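Uncharacterized conserved protein (Idiomarina loihiensis, PDB 2QSD) is of unknown function but belongs to the DUF1543 family, a mainly antiparallel beta-sheet protein whose assembly holds two copies of the chain. Local coordinates at residues K84-V89 / V157-D162; H65-R70 / T106-D111; G54-S59 / K173-L178. All coordinates share one frame; numbering follows the deposited sequence.

Contact 1 (K84-V89 / V157-D162)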
loop_
_atom_site.group_PDB
_atom_site.type_symbol
_atom_site.label_atom_id
_atom_site.label_comp_id
_atom_site.label_asym_id
_atom_site.label_seq_id
_atom_site.Cartn_x
_atom_site.Cartn_y
_atom_site.Cartn_z
ATOM N N LYS A 84 -12.772 -24.085 15.769
ATOM C CA LYS A 84 -11.595 -23.312 15.358
ATOM C C LYS A 84 -11.703 -22.832 13.914
ATOM O O LYS A 84 -12.277 -23.511 13.054
ATOM C CB LYS A 84 -10.295 -24.094 15.590
ATOM C CG LYS A 84 -9.986 -24.318 17.063
ATOM C CD LYS A 84 -8.529 -24.647 17.322
ATOM C CE LYS A 84 -8.260 -24.709 18.823
ATOM N NZ LYS A 84 -6.810 -24.667 19.156
ATOM N N ARG A 85 -11.155 -21.648 13.663
ATOM C CA ARG A 85 -11.301 -20.991 12.374
ATOM C C ARG A 85 -10.016 -20.354 11.873
ATOM O O ARG A 85 -9.079 -20.092 12.636
ATOM C CB ARG A 85 -12.421 -19.945 12.426
ATOM C CG ARG A 85 -13.794 -20.497 12.081
ATOM C CD ARG A 85 -14.907 -19.589 12.571
ATOM N NE ARG A 85 -15.068 -19.659 14.024
ATOM C CZ ARG A 85 -16.028 -19.046 14.712
ATOM N NH1 ARG A 85 -16.081 -19.179 16.031
ATOM N NH2 ARG A 85 -16.936 -18.302 14.090
ATOM N N LEU A 86 -9.999 -20.109 10.570
ATOM C CA LEU A 86 -8.897 -19.447 9.903
ATOM C C LEU A 86 -8.985 -17.933 10.121
ATOM O O LEU A 86 -10.015 -17.310 9.841
ATOM C CB LEU A 86 -8.963 -19.775 8.414
ATOM C CG LEU A 86 -7.683 -19.833 7.597
ATOM C CD1 LEU A 86 -6.741 -20.892 8.140
ATOM C CD2 LEU A 86 -8.055 -20.137 6.165
ATOM N N TYR A 87 -7.909 -17.349 10.632
ATOM C CA TYR A 87 -7.861 -15.916 10.840
ATOM C C TYR A 87 -6.674 -15.296 10.129
ATOM O O TYR A 87 -5.546 -15.783 10.228
ATOM C CB TYR A 87 -7.811 -15.566 12.326
ATOM C CG TYR A 87 -9.124 -15.736 13.060
ATOM C CD1 TYR A 87 -9.403 -16.907 13.766
ATOM C CD2 TYR A 87 -10.086 -14.721 13.060
ATOM C CE1 TYR A 87 -10.608 -17.072 14.447
ATOM C CE2 TYR A 87 -11.296 -14.877 13.741
ATOM C CZ TYR A 87 -11.547 -16.055 14.434
ATOM O OH TYR A 87 -12.737 -16.223 15.110
ATOM N N PHE A 88 -6.955 -14.211 9.415
ATOM C CA PHE A 88 -5.954 -13.406 8.737
ATOM C C PHE A 88 -5.679 -12.163 9.580
ATOM O O PHE A 88 -6.602 -11.413 9.889
ATOM C CB PHE A 88 -6.492 -13.014 7.363
ATOM C CG PHE A 88 -5.651 -12.010 6.639
ATOM C CD1 PHE A 88 -4.412 -12.373 6.116
ATOM C CD2 PHE A 88 -6.105 -10.704 6.464
ATOM C CE1 PHE A 88 -3.636 -11.456 5.434
ATOM C CE2 PHE A 88 -5.333 -9.776 5.784
ATOM C CZ PHE A 88 -4.092 -10.156 5.267
ATOM N N VAL A 89 -4.418 -11.949 9.947
ATOM C CA VAL A 89 -4.055 -10.851 10.844
ATOM C C VAL A 89 -3.116 -9.851 10.171
ATOM O O VAL A 89 -1.987 -10.189 9.802
ATOM C CB VAL A 89 -3.419 -11.363 12.173
ATOM C CG1 VAL A 89 -2.974 -10.197 13.051
ATOM C CG2 VAL A 89 -4.395 -12.248 12.942
ATOM N N VAL A 157 -14.970 -22.565 4.531
ATOM C CA VAL A 157 -13.651 -23.034 4.936
ATOM C C VAL A 157 -13.772 -23.853 6.218
ATOM O O VAL A 157 -14.200 -23.337 7.257
ATOM C CB VAL A 157 -12.680 -21.851 5.164
ATOM C CG1 VAL A 157 -11.336 -22.338 5.706
ATOM C CG2 VAL A 157 -12.486 -21.067 3.876
ATOM N N THR A 158 -13.416 -25.132 6.135
ATOM C CA THR A 158 -13.361 -25.989 7.316
ATOM C C THR A 158 -11.951 -26.524 7.513
ATOM O O THR A 158 -11.215 -26.720 6.549
ATOM C CB THR A 158 -14.378 -27.156 7.262
ATOM O OG1 THR A 158 -14.206 -27.899 6.051
ATOM C CG2 THR A 158 -15.810 -26.631 7.335
ATOM N N LEU A 159 -11.585 -26.758 8.770
ATOM C CA LEU A 159 -10.231 -27.158 9.127
ATOM C C LEU A 159 -10.166 -28.569 9.699
ATOM O O LEU A 159 -11.072 -28.995 10.412
ATOM C CB LEU A 159 -9.625 -26.148 10.108
ATOM C CG LEU A 159 -9.589 -24.697 9.614
ATOM C CD1 LEU A 159 -9.166 -23.765 10.718
ATOM C CD2 LEU A 159 -8.673 -24.532 8.399
ATOM N N GLU A 160 -9.087 -29.282 9.373
ATOM C CA GLU A 160 -8.832 -30.634 9.868
ATOM C C GLU A 160 -7.362 -30.770 10.269
ATOM O O GLU A 160 -6.476 -30.612 9.433
ATOM C CB GLU A 160 -9.175 -31.660 8.786
ATOM C CG GLU A 160 -8.899 -33.112 9.173
ATOM C CD GLU A 160 -8.517 -33.991 7.987
ATOM O OE1 GLU A 160 -8.253 -35.194 8.198
ATOM O OE2 GLU A 160 -8.464 -33.486 6.846
ATOM N N PHE A 161 -7.104 -31.061 11.543
ATOM C CA PHE A 161 -5.742 -31.258 12.026
ATOM C C PHE A 161 -5.092 -32.513 11.429
ATOM O O PHE A 161 -5.615 -33.615 11.581
ATOM C CB PHE A 161 -5.718 -31.320 13.554
ATOM C CG PHE A 161 -4.332 -31.429 14.142
ATOM C CD1 PHE A 161 -3.557 -30.292 14.340
ATOM C CD2 PHE A 161 -3.806 -32.670 14.506
ATOM C CE1 PHE A 161 -2.272 -30.384 14.886
ATOM C CE2 PHE A 161 -2.525 -32.774 15.045
ATOM C CZ PHE A 161 -1.756 -31.625 15.239
ATOM N N ASP A 162 -3.960 -32.331 10.746
ATOM C CA ASP A 162 -3.163 -33.457 10.251
ATOM C C ASP A 162 -1.658 -33.320 10.522
ATOM O O ASP A 162 -0.876 -34.196 10.156
ATOM C CB ASP A 162 -3.442 -33.741 8.763
ATOM C CG ASP A 162 -3.019 -32.599 7.836
ATOM O OD1 ASP A 162 -2.415 -31.602 8.292
ATOM O OD2 ASP A 162 -3.297 -32.710 6.619
#
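Leu159 contributes most to this contact, and its two methyls do different work. Its chi1 of -57° sets CG beside the backbone N, and CD1 meets the backbone of the facing strand, 3.7 Å from Arg85 C. CD2 meets Leu86 CD1 at 4.1 Å, where the two side chains cross at about a right angle. The other methyl of Leu86, CD2, rests 4.0 Å from Val157 CG1, so this one side chain is shared between two partners two residues apart. Here too the crossing is near a right angle. The side-chain contacts are wholly apolar, which suits branched aliphatic residues. Two antiparallel sheets meet here at a steep angle with side chains between them, consistent with near-orthogonal sheet packing: 85-89 is the central strand of a three-stranded sheet and 157-161 runs in a four-stranded one. The axes of segments 85-89 and 157-161 approach to 7.1 Å, with their directions at 110°. Further out, Val107 and Val109 of the adjacent strand 105-110 touch Leu86 and Leu159 respectively, and Val157 packs on Leu73. Backbone bonds from Arg85 to Ala110 and from Leu86 to Val149 fix the strand that carries Leu86.

Contact 2 (H65-R70 / T106-D111)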
loop_
_atom_site.group_PDB
_atom_site.type_symbol
_atom_site.label_atom_id
_atom_site.label_comp_id
_atom_site.label_asym_id
_atom_site.label_seq_id
_atom_site.Cartn_x
_atom_site.Cartn_y
_atom_site.Cartn_z
ATOM N N HIS A 65 -2.469 -25.556 4.088
ATOM C CA HIS A 65 -2.227 -25.893 5.484
ATOM C C HIS A 65 -1.816 -24.672 6.281
ATOM O O HIS A 65 -1.008 -23.870 5.807
ATOM C CB HIS A 65 -1.141 -26.963 5.601
ATOM C CG HIS A 65 -1.627 -28.347 5.315
ATOM N ND1 HIS A 65 -1.605 -28.899 4.053
ATOM C CD2 HIS A 65 -2.150 -29.291 6.129
ATOM C CE1 HIS A 65 -2.096 -30.125 4.101
ATOM N NE2 HIS A 65 -2.431 -30.388 5.351
ATOM N N VAL A 66 -2.396 -24.530 7.477
ATOM C CA VAL A 66 -2.029 -23.483 8.442
ATOM C C VAL A 66 -1.967 -24.086 9.859
ATOM O O VAL A 66 -2.952 -24.662 10.331
ATOM C CB VAL A 66 -3.033 -22.278 8.443
ATOM C CG1 VAL A 66 -2.642 -21.246 9.507
ATOM C CG2 VAL A 66 -3.103 -21.598 7.092
ATOM N N ASP A 67 -0.811 -23.954 10.514
ATOM C CA ASP A 67 -0.595 -24.388 11.912
ATOM C C ASP A 67 -1.002 -25.841 12.210
ATOM O O ASP A 67 -1.572 -26.135 13.263
ATOM C CB ASP A 67 -1.280 -23.431 12.908
ATOM C CG ASP A 67 -0.727 -22.015 12.856
ATOM O OD1 ASP A 67 0.449 -21.823 12.471
ATOM O OD2 ASP A 67 -1.479 -21.085 13.223
ATOM N N GLY A 68 -0.722 -26.738 11.269
ATOM C CA GLY A 68 -1.052 -28.144 11.431
ATOM C C GLY A 68 -2.433 -28.541 10.940
ATOM O O GLY A 68 -2.784 -29.723 10.980
ATOM N N TYR A 69 -3.211 -27.562 10.476
ATOM C CA TYR A 69 -4.566 -27.811 9.986
ATOM C C TYR A 69 -4.626 -27.786 8.464
ATOM O O TYR A 69 -4.047 -26.910 7.829
ATOM C CB TYR A 69 -5.557 -26.783 10.552
ATOM C CG TYR A 69 -5.818 -26.899 12.041
ATOM C CD1 TYR A 69 -6.932 -27.589 12.523
ATOM C CD2 TYR A 69 -4.961 -26.308 12.968
ATOM C CE1 TYR A 69 -7.179 -27.696 13.893
ATOM C CE2 TYR A 69 -5.198 -26.412 14.337
ATOM C CZ TYR A 69 -6.306 -27.104 14.789
ATOM O OH TYR A 69 -6.540 -27.198 16.141
ATOM N N ARG A 70 -5.339 -28.755 7.899
ATOM C CA ARG A 70 -5.627 -28.830 6.473
ATOM C C ARG A 70 -6.910 -28.059 6.157
ATOM O O ARG A 70 -7.890 -28.151 6.895
ATOM C CB ARG A 70 -5.775 -30.296 6.059
ATOM C CG ARG A 70 -6.079 -30.545 4.592
ATOM C CD ARG A 70 -5.959 -32.016 4.274
ATOM N NE ARG A 70 -6.522 -32.344 2.969
ATOM C CZ ARG A 70 -6.495 -33.557 2.421
ATOM N NH1 ARG A 70 -7.042 -33.751 1.228
ATOM N NH2 ARG A 70 -5.926 -34.574 3.060
ATOM N N THR A 106 0.107 -12.317 8.743
ATOM C CA THR A 106 0.103 -13.776 8.870
ATOM C C THR A 106 -1.314 -14.360 8.831
ATOM O O THR A 106 -2.306 -13.629 8.908
ATOM C CB THR A 106 0.841 -14.258 10.148
ATOM O OG1 THR A 106 1.045 -15.676 10.080
ATOM C CG2 THR A 106 0.048 -13.929 11.399
ATOM N N VAL A 107 -1.388 -15.681 8.687
ATOM C CA VAL A 107 -2.631 -16.424 8.833
ATOM C C VAL A 107 -2.434 -17.427 9.964
ATOM O O VAL A 107 -1.416 -18.118 10.015
ATOM C CB VAL A 107 -3.040 -17.142 7.521
ATOM C CG1 VAL A 107 -4.342 -17.920 7.705
ATOM C CG2 VAL A 107 -3.201 -16.136 6.372
ATOM N N VAL A 108 -3.389 -17.475 10.891
ATOM C CA VAL A 108 -3.341 -18.393 12.035
ATOM C C VAL A 108 -4.674 -19.113 12.229
ATOM O O VAL A 108 -5.701 -18.701 11.681
ATOM C CB VAL A 108 -2.971 -17.678 13.380
ATOM C CG1 VAL A 108 -1.539 -17.136 13.366
ATOM C CG2 VAL A 108 -3.987 -16.583 13.739
ATOM N N VAL A 109 -4.649 -20.185 13.018
ATOM C CA VAL A 109 -5.862 -20.914 13.384
ATOM C C VAL A 109 -6.194 -20.638 14.850
ATOM O O VAL A 109 -5.366 -20.871 15.737
ATOM C CB VAL A 109 -5.713 -22.432 13.121
ATOM C CG1 VAL A 109 -6.903 -23.204 13.674
ATOM C CG2 VAL A 109 -5.564 -22.695 11.635
ATOM N N ALA A 110 -7.395 -20.122 15.095
ATOM C CA ALA A 110 -7.826 -19.789 16.457
ATOM C C ALA A 110 -9.332 -19.932 16.642
ATOM O O ALA A 110 -10.074 -20.071 15.664
ATOM C CB ALA A 110 -7.374 -18.389 16.828
ATOM N N ASP A 111 -9.776 -19.905 17.899
ATOM C CA ASP A 111 -11.206 -20.012 18.219
ATOM C C ASP A 111 -11.906 -18.650 18.253
ATOM O O ASP A 111 -13.081 -18.537 17.898
ATOM C CB ASP A 111 -11.440 -20.793 19.524
ATOM C CG ASP A 111 -10.552 -20.328 20.680
ATOM O OD1 ASP A 111 -10.540 -21.015 21.722
ATOM O OD2 ASP A 111 -9.866 -19.290 20.564
#
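Val109 stands between an aromatic ring and an aliphatic side chain and turns one methyl to each. Its CG1, anti to the backbone N, sits over a face of Tyr69, 3.9 Å from the ring centroid and 21° off the normal, a CH-pi contact displaced toward the CD2-CE2 side of the ring (Val109 CG1 to Tyr69 CE2 3.7 Å). The two side chains cross obliquely. CG2 of Val109 meets Val66 instead, 3.5 Å from Val66 O and 3.9 Å from Val66 CG1. Val66 in turn uses both its branches: CG2 touches Val107 CG1 at 3.9 Å, the side chains crossing at about a right angle, while CG1 lies close to the carbonyl of Val107. Beta-branched valines fit here because each offers two methyls close to the backbone, one for each of two neighbours.

The polar element is Asp67. Its OD2 accepts a weak hydrogen bond from Val109 N, 3.3 Å long with an angle of 155° at the hydrogen. That N-H lies on the flank of strand 105-110 away from strand 85-90, which pairs with Val108 on the other flank, so the carboxylate meets a backbone group outside that strand pairing. Tyr69 also touches Lys84, just before strand 85-90, and Leu159 of strand 155-161.

Asp67 is presented to Val109 by a tight chain reversal. Val66 N bonds to Tyr69 O and Tyr69 N to Val66 O, each at 2.9 Å. Asp67 and Gly68 both adopt positive phi; Asp tolerates this better than most residues, and at Gly68 a side chain would be jammed against the preceding carbonyl oxygen. This is the type I' turn of a two-residue beta hairpin, its tip packed against the edge strand of another sheet.

Contact 3 (G54-S59 / K173-L178)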
loop_
_atom_site.group_PDB
_atom_site.type_symbol
_atom_site.label_atom_id
_atom_site.label_comp_id
_atom_site.label_asym_id
_atom_site.label_seq_id
_atom_site.Cartn_x
_atom_site.Cartn_y
_atom_site.Cartn_z
ATOM N N GLY A 54 -5.856 -1.162 -15.102
ATOM C CA GLY A 54 -4.442 -1.289 -14.756
ATOM C C GLY A 54 -4.179 -2.234 -13.599
ATOM O O GLY A 54 -3.050 -2.321 -13.115
ATOM N N LEU A 55 -5.223 -2.935 -13.159
ATOM C CA LEU A 55 -5.126 -3.893 -12.065
ATOM C C LEU A 55 -4.159 -5.017 -12.416
ATOM O O LEU A 55 -4.195 -5.566 -13.519
ATOM C CB LEU A 55 -6.510 -4.459 -11.731
ATOM C CG LEU A 55 -6.684 -5.463 -10.586
ATOM C CD1 LEU A 55 -6.268 -4.867 -9.249
ATOM C CD2 LEU A 55 -8.123 -5.922 -10.529
ATOM N N HIS A 56 -3.275 -5.334 -11.480
ATOM C CA HIS A 56 -2.273 -6.365 -11.706
ATOM C C HIS A 56 -2.068 -7.227 -10.478
ATOM O O HIS A 56 -2.183 -6.762 -9.342
ATOM C CB HIS A 56 -0.940 -5.752 -12.155
ATOM C CG HIS A 56 -0.426 -4.679 -11.244
ATOM N ND1 HIS A 56 0.493 -4.927 -10.247
ATOM C CD2 HIS A 56 -0.698 -3.353 -11.182
ATOM C CE1 HIS A 56 0.764 -3.803 -9.608
ATOM N NE2 HIS A 56 0.051 -2.833 -10.153
ATOM N N LEU A 57 -1.771 -8.493 -10.734
ATOM C CA LEU A 57 -1.418 -9.466 -9.723
ATOM C C LEU A 57 0.085 -9.388 -9.464
ATOM O O LEU A 57 0.872 -9.366 -10.409
ATOM C CB LEU A 57 -1.791 -10.843 -10.255
ATOM C CG LEU A 57 -1.709 -12.061 -9.358
ATOM C CD1 LEU A 57 -2.891 -12.097 -8.411
ATOM C CD2 LEU A 57 -1.685 -13.280 -10.253
ATOM N N ASP A 58 0.482 -9.352 -8.192
ATOM C CA ASP A 58 1.904 -9.217 -7.829
ATOM C C ASP A 58 2.528 -10.446 -7.169
ATOM O O ASP A 58 3.678 -10.779 -7.441
ATOM C CB ASP A 58 2.139 -7.969 -6.973
ATOM C CG ASP A 58 2.029 -6.679 -7.777
ATOM O OD1 ASP A 58 2.012 -6.749 -9.027
ATOM O OD2 ASP A 58 1.956 -5.595 -7.159
ATOM N N SER A 59 1.782 -11.093 -6.281
ATOM C CA SER A 59 2.154 -12.405 -5.768
ATOM C C SER A 59 0.917 -13.172 -5.331
ATOM O O SER A 59 -0.148 -12.589 -5.135
ATOM C CB SER A 59 3.157 -12.305 -4.615
ATOM O OG SER A 59 2.591 -11.678 -3.486
ATOM N N LYS A 173 5.993 -14.641 -7.647
ATOM C CA LYS A 173 5.965 -13.182 -7.551
ATOM C C LYS A 173 6.422 -12.538 -8.858
ATOM O O LYS A 173 7.236 -13.104 -9.590
ATOM C CB LYS A 173 6.760 -12.665 -6.344
ATOM C CG LYS A 173 8.217 -13.083 -6.296
ATOM C CD LYS A 173 8.826 -12.793 -4.930
ATOM C CE LYS A 173 10.222 -13.398 -4.811
ATOM N NZ LYS A 173 10.722 -13.376 -3.409
ATOM N N GLY A 174 5.874 -11.364 -9.153
ATOM C CA GLY A 174 6.141 -10.666 -10.406
ATOM C C GLY A 174 5.095 -9.614 -10.711
ATOM O O GLY A 174 4.577 -8.968 -9.801
ATOM N N TYR A 175 4.789 -9.442 -11.994
ATOM C CA TYR A 175 3.837 -8.437 -12.445
ATOM C C TYR A 175 2.968 -9.048 -13.527
ATOM O O TYR A 175 3.440 -9.312 -14.624
ATOM C CB TYR A 175 4.577 -7.206 -12.988
ATOM C CG TYR A 175 3.680 -6.017 -13.305
ATOM C CD1 TYR A 175 3.488 -4.998 -12.373
ATOM C CD2 TYR A 175 3.032 -5.911 -14.537
ATOM C CE1 TYR A 175 2.671 -3.903 -12.661
ATOM C CE2 TYR A 175 2.209 -4.829 -14.831
ATOM C CZ TYR A 175 2.034 -3.829 -13.891
ATOM O OH TYR A 175 1.223 -2.755 -14.191
ATOM N N GLN A 176 1.695 -9.263 -13.215
ATOM C CA GLN A 176 0.776 -9.907 -14.145
ATOM C C GLN A 176 -0.527 -9.119 -14.226
ATOM O O GLN A 176 -1.355 -9.215 -13.326
ATOM C CB GLN A 176 0.514 -11.360 -13.719
ATOM C CG GLN A 176 -0.445 -12.159 -14.618
ATOM C CD GLN A 176 0.206 -12.671 -15.893
ATOM O OE1 GLN A 176 1.429 -12.608 -16.062
ATOM N NE2 GLN A 176 -0.613 -13.192 -16.797
ATOM N N PRO A 177 -0.691 -8.309 -15.287
ATOM C CA PRO A 177 -1.938 -7.591 -15.530
ATOM C C PRO A 177 -3.099 -8.546 -15.709
ATOM O O PRO A 177 -2.973 -9.555 -16.393
ATOM C CB PRO A 177 -1.669 -6.850 -16.843
ATOM C CG PRO A 177 -0.199 -6.709 -16.894
ATOM C CD PRO A 177 0.322 -7.985 -16.306
ATOM N N LEU A 178 -4.210 -8.234 -15.056
ATOM C CA LEU A 178 -5.441 -8.977 -15.229
ATOM C C LEU A 178 -6.135 -8.525 -16.516
ATOM O O LEU A 178 -6.211 -7.323 -16.786
ATOM C CB LEU A 178 -6.350 -8.796 -14.008
ATOM C CG LEU A 178 -6.134 -9.795 -12.860
ATOM C CD1 LEU A 178 -5.055 -9.356 -11.900
ATOM C CD2 LEU A 178 -7.420 -9.991 -12.102
#
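Strands 56-59 and 175-177 pair antiparallel, and against 173-178 the register slips by one between Leu57 and Ser59, a beta bulge. On the other side, against strand 9-17, Asp58 and Ser59 both face Tyr14, a classic bulge. His56 dominates the side-chain chemistry. Its CB lies over a face of Tyr175, 4.1 Å from the ring centroid, in a CH-pi contact. CG occupies the crowded position between the backbone N and the carbonyl carbon (chi1 53°), which brings the imidazole onto the phenol as an offset stack, centroids 4.3 Å apart and planes at 23°. Tyr175 CE1 sits almost over the middle of the imidazole, while His56 CD2 lies 3.6 Å from Tyr175 OH. ND1 donates its N-H to Asp58 OD1 at 2.7 Å; OD1 lies in the imidazole plane, while the donor comes from above the carboxylate plane. At the tip, NE2 is hydrogen-bonded to Glu25 OE1, so carboxylates on both ring nitrogens would probably favour the doubly protonated, positively charged form. An alanine here would remove the imidazole, and would probably leave Tyr175 without this stack and deprive Asp58 and Glu25 of the hydrogen bonds they make to His56.

Alongside the cluster, main-chain bonds join the strands. Leu57 and Gln176 form a hydrogen-bonded pair with bonds in both directions, and Asp58 O receives Gly174 N at 2.8 Å, where the chain turns a corner that glycine's freedom suits. Past Pro177, Leu178 N reaches Leu55 O, and Leu178 CD1 closes against Leu57 CB at 3.9 Å.

Overall arrangement
Contacts 1 and 2 form one neighbourhood, their centres about 5 Å apart; probable main-chain hydrogen bonds between Glu160 and Arg70 and between Arg85 and Ala110 join them, and both link the three-stranded sheet to the four-stranded one. Contact 2 is the more buried, and contact 1 partly so. Both rely mainly on aliphatic packing between sheets, with a single weak hydrogen bond in contact 2. Contact 3 lies on the opposite side of the chain's centre, about 27 Å between centres from either, in the five-stranded sheet. It pairs neighbouring strands, so main-chain hydrogen bonds prevail, but it also carries a histidine-tyrosine stack with a carboxylate bond; half of its touching residues are exposed.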